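Local structure of nucleoporin NUP116 (Candida glabrata, 3NF5) at residues Asp23-Leu28 against Ile60-Ile65; Asp67-Phe72 against Leu78-Ser83; Arg96-Cys101 against His137-Asp142; Glu128-Ile133 against Gly146-Thr151. The protein probably serves as a structural constituent of the nuclear pore complex in nucleocytoplasmic transport, this chain being its C-terminal, pore-targeting domain. All coordinates share one frame; numbering follows the deposited sequence.

Contact 1 of 4, residues Asp23-Leu28 against Ile60-Ile65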
# COMPACT_ATOMS: atom_id res chain seq x y z
N ASP A 23 14.58 -12.29 -1.81
CA ASP A 23 15.54 -13.32 -2.24
C ASP A 23 15.11 -13.93 -3.59
O ASP A 23 15.94 -14.12 -4.49
CB ASP A 23 15.68 -14.40 -1.17
CG ASP A 23 16.86 -15.38 -1.45
OD1 ASP A 23 18.04 -14.91 -1.59
OD2 ASP A 23 16.60 -16.62 -1.56
N THR A 24 13.82 -14.23 -3.75
CA THR A 24 13.34 -14.72 -5.04
C THR A 24 13.54 -13.73 -6.19
O THR A 24 14.09 -14.10 -7.25
CB THR A 24 11.87 -15.09 -4.97
OG1 THR A 24 11.75 -16.18 -4.07
CG2 THR A 24 11.35 -15.49 -6.32
N LEU A 25 13.19 -12.46 -5.93
CA LEU A 25 13.27 -11.38 -6.93
C LEU A 25 14.72 -11.08 -7.34
O LEU A 25 15.00 -10.81 -8.51
CB LEU A 25 12.58 -10.12 -6.40
CG LEU A 25 11.05 -10.10 -6.16
CD1 LEU A 25 10.72 -8.83 -5.38
CD2 LEU A 25 10.26 -10.08 -7.46
N ALA A 26 15.64 -11.19 -6.39
CA ALA A 26 17.08 -11.04 -6.65
C ALA A 26 17.60 -12.11 -7.57
O ALA A 26 18.54 -11.85 -8.26
CB ALA A 26 17.94 -11.04 -5.27
N THR A 27 17.00 -13.30 -7.59
CA THR A 27 17.50 -14.38 -8.44
C THR A 27 17.02 -14.32 -9.87
O THR A 27 17.56 -15.04 -10.73
CB THR A 27 17.09 -15.75 -7.91
OG1 THR A 27 15.65 -15.92 -8.03
CG2 THR A 27 17.54 -15.87 -6.46
N LEU A 28 16.01 -13.50 -10.14
CA LEU A 28 15.41 -13.44 -11.47
C LEU A 28 16.38 -12.92 -12.53
O LEU A 28 17.10 -11.96 -12.32
CB LEU A 28 14.16 -12.58 -11.45
CG LEU A 28 13.02 -13.17 -10.61
CD1 LEU A 28 11.84 -12.16 -10.71
CD2 LEU A 28 12.60 -14.59 -11.07
N ILE A 60 15.67 -1.24 -10.09
CA ILE A 60 15.17 -0.85 -8.78
C ILE A 60 15.90 -1.61 -7.68
O ILE A 60 15.87 -2.84 -7.69
CB ILE A 60 13.71 -1.16 -8.67
CG1 ILE A 60 12.94 -0.35 -9.71
CG2 ILE A 60 13.21 -0.85 -7.25
CD1 ILE A 60 11.41 -0.40 -9.50
N PRO A 61 16.56 -0.90 -6.74
CA PRO A 61 17.20 -1.62 -5.63
C PRO A 61 16.14 -2.27 -4.76
O PRO A 61 15.31 -1.58 -4.17
CB PRO A 61 17.95 -0.55 -4.86
CG PRO A 61 18.10 0.59 -5.80
CD PRO A 61 16.91 0.52 -6.73
N LEU A 62 16.16 -3.57 -4.71
CA LEU A 62 15.06 -4.29 -4.12
C LEU A 62 14.72 -3.82 -2.66
O LEU A 62 13.57 -3.71 -2.30
CB LEU A 62 15.34 -5.76 -4.17
CG LEU A 62 15.43 -6.33 -5.58
CD1 LEU A 62 15.96 -7.72 -5.53
CD2 LEU A 62 14.09 -6.26 -6.30
N GLY A 63 15.75 -3.52 -1.86
CA GLY A 63 15.53 -3.07 -0.50
C GLY A 63 14.86 -1.70 -0.37
O GLY A 63 14.47 -1.31 0.74
N SER A 64 14.75 -0.96 -1.46
CA SER A 64 14.01 0.30 -1.44
C SER A 64 12.52 0.18 -1.66
O SER A 64 11.84 1.18 -1.50
CB SER A 64 14.57 1.30 -2.43
OG SER A 64 14.20 0.98 -3.76
N ILE A 65 12.00 -1.00 -2.02
CA ILE A 65 10.61 -1.09 -2.34
C ILE A 65 9.73 -0.93 -1.08
O ILE A 65 8.91 0.01 -1.01
CB ILE A 65 10.24 -2.41 -3.08
CG1 ILE A 65 11.02 -2.54 -4.39
CG2 ILE A 65 8.72 -2.44 -3.32
CD1 ILE A 65 10.81 -3.88 -5.06

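Contact 2 of 4, residues Asp67-Phe72 against Leu78-Ser83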
# COMPACT_ATOMS: atom_id res chain seq x y z
N ASP A 67 8.76 0.40 2.39
CA ASP A 67 8.99 1.55 3.30
C ASP A 67 9.91 2.68 2.76
O ASP A 67 10.51 3.45 3.51
CB ASP A 67 9.45 1.07 4.67
CG ASP A 67 9.01 1.98 5.82
OD1 ASP A 67 7.98 2.69 5.79
OD2 ASP A 67 9.73 1.91 6.81
N ASP A 68 9.95 2.81 1.44
CA ASP A 68 10.59 3.93 0.74
C ASP A 68 9.76 4.20 -0.54
O ASP A 68 9.05 5.15 -0.59
CB ASP A 68 12.06 3.59 0.44
CG ASP A 68 12.77 4.64 -0.40
OD1 ASP A 68 12.09 5.55 -0.93
OD2 ASP A 68 14.02 4.49 -0.60
N LEU A 69 9.79 3.32 -1.52
CA LEU A 69 8.91 3.50 -2.68
C LEU A 69 7.42 3.29 -2.33
O LEU A 69 6.57 3.91 -2.89
CB LEU A 69 9.27 2.48 -3.76
CG LEU A 69 10.62 2.75 -4.46
CD1 LEU A 69 10.76 1.69 -5.58
CD2 LEU A 69 10.63 4.17 -5.02
N VAL A 70 7.15 2.35 -1.44
CA VAL A 70 5.80 2.00 -1.03
C VAL A 70 5.76 2.13 0.48
O VAL A 70 6.50 1.41 1.19
CB VAL A 70 5.39 0.56 -1.42
CG1 VAL A 70 3.94 0.30 -0.97
CG2 VAL A 70 5.53 0.32 -2.95
N VAL A 71 4.90 3.02 0.95
CA VAL A 71 4.75 3.38 2.39
C VAL A 71 3.25 3.37 2.75
O VAL A 71 2.43 3.92 2.04
CB VAL A 71 5.41 4.77 2.71
CG1 VAL A 71 5.06 5.28 4.15
CG2 VAL A 71 6.94 4.75 2.53
N PHE A 72 2.90 2.66 3.79
CA PHE A 72 1.54 2.67 4.37
C PHE A 72 1.68 3.20 5.80
O PHE A 72 2.53 2.74 6.53
CB PHE A 72 1.00 1.25 4.41
CG PHE A 72 0.72 0.70 3.07
CD1 PHE A 72 -0.44 1.04 2.40
CD2 PHE A 72 1.67 -0.12 2.43
CE1 PHE A 72 -0.69 0.53 1.14
CE2 PHE A 72 1.41 -0.63 1.17
CZ PHE A 72 0.28 -0.29 0.55
N LEU A 78 1.43 6.31 0.50
CA LEU A 78 2.42 7.19 -0.10
C LEU A 78 3.27 6.35 -1.06
O LEU A 78 4.01 5.46 -0.63
CB LEU A 78 3.32 7.73 0.98
CG LEU A 78 2.62 8.49 2.15
CD1 LEU A 78 3.65 8.93 3.22
CD2 LEU A 78 1.67 9.67 1.70
N LEU A 79 3.14 6.62 -2.34
CA LEU A 79 3.89 5.87 -3.35
C LEU A 79 4.95 6.80 -3.98
O LEU A 79 4.62 7.91 -4.40
CB LEU A 79 2.92 5.37 -4.39
CG LEU A 79 1.77 4.51 -3.89
CD1 LEU A 79 0.76 4.21 -5.03
CD2 LEU A 79 2.26 3.20 -3.15
N TYR A 80 6.21 6.33 -4.06
CA TYR A 80 7.32 7.13 -4.58
C TYR A 80 7.40 8.52 -3.93
O TYR A 80 7.74 9.48 -4.58
CB TYR A 80 7.20 7.28 -6.09
CG TYR A 80 7.80 6.12 -6.83
CD1 TYR A 80 7.26 4.85 -6.74
CD2 TYR A 80 8.90 6.30 -7.62
CE1 TYR A 80 7.80 3.81 -7.39
CE2 TYR A 80 9.43 5.25 -8.31
CZ TYR A 80 8.88 4.02 -8.19
OH TYR A 80 9.45 3.02 -8.87
N ASN A 81 7.13 8.60 -2.64
CA ASN A 81 7.03 9.89 -1.95
C ASN A 81 8.38 10.58 -1.83
O ASN A 81 8.43 11.79 -1.66
CB ASN A 81 6.44 9.63 -0.56
CG ASN A 81 5.86 10.87 0.11
OD1 ASN A 81 6.33 11.27 1.19
ND2 ASN A 81 4.77 11.39 -0.43
N ASN A 82 9.47 9.82 -1.86
CA ASN A 82 10.81 10.37 -1.72
C ASN A 82 11.51 10.48 -3.04
O ASN A 82 12.73 10.60 -3.06
CB ASN A 82 11.67 9.49 -0.83
CG ASN A 82 11.00 9.16 0.46
OD1 ASN A 82 10.56 10.06 1.17
ND2 ASN A 82 10.87 7.86 0.76
N SER A 83 10.77 10.41 -4.13
CA SER A 83 11.34 10.33 -5.44
C SER A 83 10.83 11.55 -6.15
O SER A 83 9.66 11.87 -6.07
CB SER A 83 10.90 9.05 -6.16
OG SER A 83 11.58 7.93 -5.60
O HOH W 1 6.57 6.47 -0.74
O HOH W 2 10.32 7.38 -2.96

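Contact 3 of 4, residues Arg96-Cys101 against His137-Asp142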
# COMPACT_ATOMS: atom_id res chain seq x y z
N ARG A 96 -1.50 -1.33 -13.20
CA ARG A 96 -2.78 -1.53 -12.55
C ARG A 96 -2.57 -2.25 -11.20
O ARG A 96 -1.77 -3.16 -11.13
CB ARG A 96 -3.69 -2.29 -13.49
CG ARG A 96 -5.14 -2.29 -13.13
CD ARG A 96 -5.96 -2.81 -14.29
NE ARG A 96 -5.36 -4.05 -14.79
CZ ARG A 96 -5.75 -5.30 -14.49
NH1 ARG A 96 -6.81 -5.53 -13.72
NH2 ARG A 96 -5.09 -6.34 -14.99
N ALA A 97 -3.33 -1.86 -10.19
CA ALA A 97 -3.09 -2.35 -8.82
C ALA A 97 -4.38 -2.25 -8.00
O ALA A 97 -5.27 -1.50 -8.34
CB ALA A 97 -1.92 -1.59 -8.14
N ARG A 98 -4.48 -3.06 -6.96
CA ARG A 98 -5.58 -3.00 -6.03
C ARG A 98 -4.88 -2.66 -4.75
O ARG A 98 -3.86 -3.35 -4.32
CB ARG A 98 -6.29 -4.34 -5.90
CG ARG A 98 -7.31 -4.41 -4.79
CD ARG A 98 -8.16 -5.70 -4.79
NE ARG A 98 -9.07 -5.81 -5.94
CZ ARG A 98 -8.96 -6.68 -6.93
NH1 ARG A 98 -7.97 -7.58 -6.99
NH2 ARG A 98 -9.86 -6.63 -7.90
N ILE A 99 -5.43 -1.62 -4.13
CA ILE A 99 -4.92 -1.11 -2.83
C ILE A 99 -5.94 -1.31 -1.69
O ILE A 99 -7.14 -1.06 -1.86
CB ILE A 99 -4.52 0.35 -3.01
CG1 ILE A 99 -3.43 0.44 -4.12
CG2 ILE A 99 -4.00 0.94 -1.61
CD1 ILE A 99 -2.95 1.78 -4.53
N SER A 100 -5.48 -1.84 -0.57
CA SER A 100 -6.32 -2.00 0.61
C SER A 100 -5.70 -1.15 1.76
O SER A 100 -4.52 -1.21 1.98
CB SER A 100 -6.41 -3.47 1.05
OG SER A 100 -6.87 -4.35 0.00
N CYS A 101 -6.52 -0.34 2.42
CA CYS A 101 -6.13 0.51 3.59
C CYS A 101 -6.97 0.08 4.82
O CYS A 101 -8.20 -0.12 4.73
CB CYS A 101 -6.39 1.94 3.27
SG CYS A 101 -5.44 2.62 1.94
N HIS A 137 -10.55 3.83 -8.49
CA HIS A 137 -11.78 3.10 -8.71
C HIS A 137 -12.23 2.33 -7.46
O HIS A 137 -11.80 1.16 -7.18
CB HIS A 137 -11.59 2.12 -9.87
CG HIS A 137 -11.16 2.77 -11.15
ND1 HIS A 137 -11.99 3.60 -11.87
CD2 HIS A 137 -9.99 2.72 -11.83
CE1 HIS A 137 -11.35 4.02 -12.95
NE2 HIS A 137 -10.14 3.49 -12.96
N PHE A 138 -13.10 2.97 -6.68
CA PHE A 138 -13.67 2.41 -5.42
C PHE A 138 -14.16 1.02 -5.63
O PHE A 138 -14.85 0.79 -6.61
CB PHE A 138 -14.82 3.32 -4.93
CG PHE A 138 -15.45 2.88 -3.66
CD1 PHE A 138 -15.02 3.42 -2.45
CD2 PHE A 138 -16.45 1.96 -3.65
CE1 PHE A 138 -15.58 3.01 -1.25
CE2 PHE A 138 -17.05 1.57 -2.44
CZ PHE A 138 -16.60 2.12 -1.23
N GLU A 139 -13.77 0.07 -4.78
CA GLU A 139 -14.36 -1.26 -4.80
C GLU A 139 -15.23 -1.46 -3.56
O GLU A 139 -16.42 -1.81 -3.67
CB GLU A 139 -13.33 -2.41 -4.89
CG GLU A 139 -12.68 -2.59 -6.23
CD GLU A 139 -11.95 -3.97 -6.35
OE1 GLU A 139 -11.39 -4.45 -5.32
OE2 GLU A 139 -11.96 -4.56 -7.50
N SER A 140 -14.67 -1.29 -2.38
CA SER A 140 -15.47 -1.54 -1.17
C SER A 140 -14.99 -0.78 0.06
O SER A 140 -13.83 -0.38 0.14
CB SER A 140 -15.41 -3.01 -0.85
OG SER A 140 -14.11 -3.40 -0.44
N TYR A 141 -15.90 -0.58 1.00
CA TYR A 141 -15.55 -0.00 2.33
C TYR A 141 -16.41 -0.65 3.39
O TYR A 141 -17.63 -0.60 3.25
CB TYR A 141 -15.80 1.48 2.39
CG TYR A 141 -15.55 2.01 3.80
CD1 TYR A 141 -14.28 1.98 4.35
CD2 TYR A 141 -16.60 2.53 4.57
CE1 TYR A 141 -14.04 2.43 5.65
CE2 TYR A 141 -16.38 3.01 5.83
CZ TYR A 141 -15.12 2.94 6.40
OH TYR A 141 -14.88 3.42 7.71
N ASP A 142 -15.77 -1.24 4.40
CA ASP A 142 -16.44 -1.93 5.47
C ASP A 142 -16.35 -1.09 6.76
O ASP A 142 -15.28 -0.99 7.39
CB ASP A 142 -15.82 -3.29 5.68
CG ASP A 142 -16.50 -4.07 6.80
OD1 ASP A 142 -17.33 -3.48 7.52
OD2 ASP A 142 -16.21 -5.27 6.93

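Contact 4 of 4, residues Glu128-Ile133 against Gly146-Thr151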
# COMPACT_ATOMS: atom_id res chain seq x y z
N GLU A 128 -19.27 7.64 0.39
CA GLU A 128 -19.58 8.46 -0.78
C GLU A 128 -18.43 9.37 -1.07
O GLU A 128 -18.04 9.49 -2.23
CB GLU A 128 -20.91 9.24 -0.67
CG GLU A 128 -22.11 8.29 -0.63
CD GLU A 128 -22.22 7.43 -1.91
OE1 GLU A 128 -22.25 8.03 -3.01
OE2 GLU A 128 -22.21 6.16 -1.79
N LYS A 129 -17.77 9.92 -0.03
CA LYS A 129 -16.61 10.73 -0.33
C LYS A 129 -15.44 9.85 -0.82
O LYS A 129 -14.72 10.26 -1.74
CB LYS A 129 -16.19 11.68 0.82
CG LYS A 129 -15.36 12.85 0.26
CD LYS A 129 -15.32 14.08 1.15
CE LYS A 129 -14.73 15.27 0.42
NZ LYS A 129 -14.46 16.41 1.36
N LEU A 130 -15.26 8.67 -0.26
CA LEU A 130 -14.19 7.77 -0.75
C LEU A 130 -14.36 7.46 -2.28
O LEU A 130 -13.36 7.37 -3.02
CB LEU A 130 -14.09 6.49 0.09
CG LEU A 130 -13.56 6.54 1.53
CD1 LEU A 130 -13.88 5.27 2.25
CD2 LEU A 130 -12.07 6.74 1.61
N LYS A 131 -15.60 7.37 -2.74
CA LYS A 131 -15.92 7.06 -4.18
C LYS A 131 -15.46 8.16 -5.10
O LYS A 131 -15.21 7.91 -6.31
CB LYS A 131 -17.44 6.87 -4.36
CG LYS A 131 -17.90 5.53 -3.78
CD LYS A 131 -19.37 5.23 -4.10
CE LYS A 131 -19.85 4.01 -3.29
NZ LYS A 131 -21.33 3.93 -3.37
N LYS A 132 -15.36 9.38 -4.54
CA LYS A 132 -14.96 10.56 -5.31
C LYS A 132 -13.47 10.81 -5.45
O LYS A 132 -13.09 11.62 -6.30
CB LYS A 132 -15.59 11.83 -4.77
CG LYS A 132 -17.06 11.85 -4.89
CD LYS A 132 -17.70 13.14 -4.33
CE LYS A 132 -19.17 12.87 -3.92
NZ LYS A 132 -19.76 14.16 -3.66
N ILE A 133 -12.62 10.06 -4.74
CA ILE A 133 -11.18 10.30 -4.81
C ILE A 133 -10.65 10.19 -6.23
O ILE A 133 -10.80 9.12 -6.89
CB ILE A 133 -10.35 9.42 -3.89
CG1 ILE A 133 -10.84 9.58 -2.44
CG2 ILE A 133 -8.90 9.79 -4.10
CD1 ILE A 133 -10.15 8.64 -1.38
N GLY A 146 -13.17 -1.06 9.04
CA GLY A 146 -12.42 0.08 8.48
C GLY A 146 -11.56 -0.23 7.25
O GLY A 146 -10.70 0.54 6.87
N THR A 147 -11.79 -1.36 6.62
CA THR A 147 -11.05 -1.70 5.38
C THR A 147 -11.65 -1.00 4.16
O THR A 147 -12.86 -1.08 3.90
CB THR A 147 -10.94 -3.21 5.20
OG1 THR A 147 -10.21 -3.75 6.30
CG2 THR A 147 -10.16 -3.55 3.86
N TYR A 148 -10.81 -0.31 3.42
CA TYR A 148 -11.17 0.41 2.22
C TYR A 148 -10.35 -0.23 1.12
O TYR A 148 -9.17 -0.37 1.26
CB TYR A 148 -10.83 1.85 2.34
CG TYR A 148 -10.69 2.72 1.11
CD1 TYR A 148 -11.66 2.77 0.11
CD2 TYR A 148 -9.61 3.52 0.97
CE1 TYR A 148 -11.52 3.62 -0.99
CE2 TYR A 148 -9.48 4.36 -0.09
CZ TYR A 148 -10.41 4.35 -1.09
OH TYR A 148 -10.22 5.18 -2.15
N CYS A 149 -11.04 -0.67 0.08
CA CYS A 149 -10.38 -1.28 -1.06
C CYS A 149 -10.74 -0.56 -2.33
O CYS A 149 -11.92 -0.25 -2.57
CB CYS A 149 -10.80 -2.73 -1.24
SG CYS A 149 -10.30 -3.82 0.07
N PHE A 150 -9.73 -0.34 -3.18
CA PHE A 150 -9.93 0.29 -4.48
C PHE A 150 -8.83 -0.13 -5.48
O PHE A 150 -7.81 -0.73 -5.09
CB PHE A 150 -9.92 1.80 -4.31
CG PHE A 150 -8.61 2.36 -3.84
CD1 PHE A 150 -7.72 2.95 -4.75
CD2 PHE A 150 -8.29 2.32 -2.48
CE1 PHE A 150 -6.48 3.52 -4.30
CE2 PHE A 150 -7.13 2.85 -2.04
CZ PHE A 150 -6.19 3.47 -2.94
N THR A 151 -9.07 0.13 -6.75
CA THR A 151 -8.07 -0.10 -7.80
C THR A 151 -7.66 1.21 -8.42
O THR A 151 -8.37 2.24 -8.33
CB THR A 151 -8.52 -1.10 -8.87
OG1 THR A 151 -9.61 -0.58 -9.61
CG2 THR A 151 -8.92 -2.41 -8.27
O HOH W 3 -12.03 5.23 -3.96

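Contact 1 of 4, residues Asp23-Leu28 against Ile60-Ile65
L62 touches L25 and A26, and so ties the loop between strand 47-51 and helix 65-69 to helix 22-27. Both parts belong to the Nup98-type C-terminal domain, which is built on an antiparallel sheet. The contact lies peripherally, its centre about 18 Å from the centre of the chain.

The contact between the segments is apolar. The two methyls of L62 share the work. CD1 reaches the helix backbone and stands 3.6 Å from A26 N. The same methyl is 3.9 Å from A26 CB. CD2 turns to the other residue and lies 4.1 Å from L25 CB. L62 thus lies against the turn of helix that carries both residues. Its CG is beside its own backbone N and anti to the carbonyl carbon (chi1 -65°), and this sends the branched end toward the helix. The packed area is small. L25 is buried, with I18, V36 and L57 also touching its side chain. A26 is exposed. A bound glycerol, probably from the crystallisation liquor, is about 5 Å from the L25 side chain.

Two carbonyls are bonded within their own segments. On the helix side, T24 O accepts from T27 N at 3.0 Å. This closes the turn from T24 to T27. In the loop, P61 O is gripped twice by one residue. S64 N reaches P61 O at 2.8 Å, and this bond closes the turn that carries L62 and G63. S64 OG donates to P61 O from within the carbonyl plane, at 2.8 Å.

Contact 2 of 4, residues Asp67-Phe72 against Leu78-Ser83
The ring of Y80 carries L69 on one face. Methyl CD2 of L69 stands over the centre of the ring, 3.5 Å from the centroid and only 6° off the normal, a clear CH-pi contact. The other methyl, CD1, sits nearer the phenol end, 3.8 Å from Y80 OH. The two side chains run side by side and point the same way. The flat groups of D68 and N82 are turned 56° apart. N82 ND2 donates a hydrogen bond to D68 OD1, 3.1 Å long and nearly straight. The donor lies above the carboxylate plane, while the oxygen lies in the plane of the amide. With CG of D68 anti to its backbone N (chi1 175°), the carboxylate comes across to N82.

The segments include most of strand 70-73 and the end of strand 76-79, which pair as a beta hairpin, with helix 65-69 leading into it. V71 and L78 are an antiparallel hydrogen-bonded pair. V71 N to L78 O and L78 N to V71 O are both 3.0 Å. V70 and L79 make the adjacent non-hydrogen-bonded pair, and V70 CG1 meets L79 CD2 on their face of the sheet. Beyond the strands, Y80 N donates to L69 O at 2.7 Å. Y80 then opens a type I turn that ends at S83.

Two waters fill in the polar links. One touches D68 O, L78 O and N81 N. The other bridges D68 OD1, N82 N and S83 OG. On the V70 side, V41 and I49 of the large sheet pack against V70. F72 N donates to Y16 OH.

Contact 3 of 4, residues Arg96-Cys101 against His137-Asp142
R98 and E139 meet because both side chains reach well beyond their strands. CG of R98 lies opposite its backbone N (chi1 170°), and the chain stays extended until it bends at chi3 (-67°). The bend offers the NE edge of the guanidinium to E139. In E139, CG sits beside the backbone N and the chain runs extended beyond it. The two side chains cross at about a right angle.

The carboxylate lies at the edge of the guanidinium, and the two planes are 24° apart. R98 grips it side-on with two nitrogens. NE donates to E139 OE1 at 2.8 Å, from the syn side but somewhat out of the carboxylate plane. NH2 donates to E139 OE2 at 3.0 Å, also syn, in a straighter bond that keeps the acceptor in the guanidinium plane. Each carboxylate oxygen receives one of the two bonds.

The strands are not neighbours. In the antiparallel sheet of this domain, strand 147-152 runs between 97-101 and 137-142, and the nearest CA atoms, those of R98 and E139, are 9.0 Å apart. The salt bridge therefore passes over the middle strand and links strand 97-101 to the edge strand 137-142. E139 and S140 both face C149 in a classic beta bulge. R98 also touches E50 on its other neighbouring strand, as well as T151.

Two bonds fix the rotation of both groups, and the paired charges probably favour a charged carboxylate on E139. E139 itself is exposed, so solvent should weaken the electrostatic gain.

Contact 4 of 4, residues Glu128-Ile133 against Gly146-Thr151
Y148 OH and L130 O share a water, which joins helix 122-132 to strand 147-152. This is helix-on-sheet packing in the Nup98-type C-terminal domain. The water lies 2.6 Å from Y148 OH, at the edge of the ring and in its plane. It donates to L130 O at 2.7 Å. The water thus links the phenol oxygen of the buried Y148 to a helix carbonyl.

The rest of the contact is apolar. L130 CD2 stands over the centre of the Y148 ring, 3.9 Å from the centroid and 8° off the normal, a CH-pi contact. L130 CD1 is 4.0 Å from Y148 CD1. The opposite face of the ring carries F150 CD2, placed toward the rim. The ring is therefore held between the helix and its own strand. The Y148 ring swings away from its backbone N (chi1 161°), which carries it toward the helix. F138 of strand 137-142 also touches Y148.

Outside the packing, K131 NZ and E128 OE2 form a salt bridge along the helix, 2.9 Å long. I133 comes in obliquely at the phenol end. Its CD1 is 3.5 Å from Y148 OH.

Overall arrangement
The contacts fall into two linked pairs. Contacts 1 and 2 have centres 16 Å apart and meet around helix 65-69. S64 O probably accepts from L69 N, and I60 CG2 packs on L69 CD1. Contacts 3 and 4 lie closer, with centres 6 Å apart. They share the large sheet, where contact 4 supplies the strand that contact 3 bridges over. I99 N to F150 O and H137 N to T151 O are probable bonds there. The pairs meet through F72 CE1 and S100 O, 4.3 Å apart. Contacts 1 and 4 are farthest apart, with centres 31 Å apart. The glycerol lies beside contact 1.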